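Local coordinates for protein prepilin (PDB 3FHV) that is the type IVb pilin PilS of Salmonella typhi, a pilus subunit that probably binds the host chloride channel CFTR, at residues T19-I22 / G23-G27. Numbering follows the deposited sequence.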
loop_
_atom_site.group_PDB
_atom_site.type_symbol
_atom_site.label_atom_id
_atom_site.label_comp_id
_atom_site.label_asym_id
_atom_site.label_seq_id
_atom_site.Cartn_x
_atom_site.Cartn_y
_atom_site.Cartn_z
ATOM N N THR A 19 -3.760 5.117 5.764
ATOM C CA THR A 19 -2.343 5.203 6.094
ATOM C C THR A 19 -1.599 6.110 5.108
ATOM O O THR A 19 -0.791 6.949 5.518
ATOM C CB THR A 19 -1.703 3.797 6.113
ATOM O OG1 THR A 19 -2.242 3.057 7.217
ATOM C CG2 THR A 19 -0.177 3.897 6.255
ATOM N N ASN A 20 -1.886 5.954 3.816
ATOM C CA ASN A 20 -1.255 6.776 2.792
ATOM C C ASN A 20 -1.632 8.242 2.958
ATOM O O ASN A 20 -0.799 9.129 2.797
ATOM C CB ASN A 20 -1.654 6.308 1.392
ATOM C CG ASN A 20 -1.101 4.938 1.062
ATOM O OD1 ASN A 20 -0.047 4.553 1.562
ATOM N ND2 ASN A 20 -1.797 4.206 0.208
ATOM N N THR A 21 -2.897 8.490 3.270
ATOM C CA THR A 21 -3.364 9.849 3.466
ATOM C C THR A 21 -2.673 10.488 4.671
ATOM O O THR A 21 -2.261 11.646 4.609
ATOM C CB THR A 21 -4.902 9.878 3.650
ATOM O OG1 THR A 21 -5.524 9.289 2.501
ATOM C CG2 THR A 21 -5.400 11.315 3.795
ATOM N N ILE A 22 -2.557 9.748 5.770
ATOM C CA ILE A 22 -1.888 10.282 6.955
ATOM C C ILE A 22 -0.444 10.636 6.583
ATOM O O ILE A 22 0.071 11.689 6.971
ATOM C CB ILE A 22 -1.911 9.257 8.113
ATOM C CG1 ILE A 22 -3.334 9.163 8.675
ATOM C CG2 ILE A 22 -0.927 9.666 9.210
ATOM C CD1 ILE A 22 -3.595 7.940 9.524
ATOM N N GLY A 23 0.196 9.766 5.807
ATOM C CA GLY A 23 1.567 10.017 5.384
ATOM C C GLY A 23 1.668 11.286 4.553
ATOM O O GLY A 23 2.571 12.103 4.752
ATOM N N MET A 24 0.738 11.458 3.619
ATOM C CA MET A 24 0.725 12.640 2.764
ATOM C C MET A 24 0.448 13.917 3.553
ATOM O O MET A 24 1.080 14.943 3.317
ATOM C CB MET A 24 -0.332 12.494 1.665
ATOM C CG MET A 24 -0.461 13.713 0.764
ATOM S SD MET A 24 -1.686 13.514 -0.550
ATOM C CE MET A 24 -3.145 14.037 0.256
ATOM N N MET A 25 -0.493 13.858 4.489
ATOM C CA MET A 25 -0.839 15.040 5.272
ATOM C C MET A 25 0.281 15.527 6.184
ATOM O O MET A 25 0.361 16.716 6.496
ATOM C CB MET A 25 -2.114 14.785 6.084
ATOM C CG MET A 25 -3.370 14.665 5.231
ATOM S SD MET A 25 -3.694 16.149 4.244
ATOM C CE MET A 25 -2.744 15.825 2.819
ATOM N N LYS A 26 1.150 14.619 6.610
ATOM C CA LYS A 26 2.262 15.004 7.472
ATOM C C LYS A 26 3.191 15.972 6.742
ATOM O O LYS A 26 3.956 16.704 7.370
ATOM C CB LYS A 26 3.051 13.768 7.914
ATOM C CG LYS A 26 2.304 12.890 8.892
ATOM C CD LYS A 26 3.167 11.740 9.382
ATOM C CE LYS A 26 2.419 10.907 10.413
ATOM N NZ LYS A 26 3.211 9.731 10.858
ATOM N N GLY A 27 3.111 15.972 5.415
ATOM C CA GLY A 27 3.954 16.847 4.622
ATOM C C GLY A 27 3.317 18.167 4.227
ATOM O O GLY A 27 3.981 19.023 3.645
#
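Thr-19 to Met-25 lie on helix 8-25, and four successive i to i+4 bonds run from the N-H groups of Gly-23, Met-24, Met-25 and Lys-26 back to the carbonyls of Thr-19, Asn-20, Thr-21 and Ile-22. The bond from Met-25 N to Thr-21 O is the shortest, at 2.8 Å, and that from Lys-26 N to Ile-22 O is the most bent, with an N-H...O angle of 142°. Two side-chain pairs follow the same spacing. Thr-21 and Met-25 lie alongside each other: with Thr-21 CG2 anti to the backbone N (its OG1 at chi1 -58°), that methyl sits 4.2 Å from Met-25 CG. The hydroxyl is used differently, bonding back to Leu-17 O. Met-25 CG also lies 3.3 Å from Thr-21 O, after which its chain bends at chi2 and chi3. Both residues pack on Met-39 of helix 36-45, while Met-24 and Met-25 reach Phe-33. On the exposed side, Lys-26 runs obliquely past Ile-22, extended beyond CG, and brings CE to 3.8 Å from Ile-22 CG2; nearer the backbone, Lys-26 CG is 3.2 Å from Ile-22 O. Asn-20 ND2 bonds to Ala-48 O and to Val-54 O of the second subunit, so this edge of the helix faces the subunit interface. No side-chain hydrogen bond or salt bridge links 19-22 to 23-27: the bonds between them are all backbone to backbone, and the side chains meet through carbon atoms. The Thr-21/Met-25 side turns toward helix 36-45 and Phe-33, whereas the lysine lends only its aliphatic stem to the isoleucine.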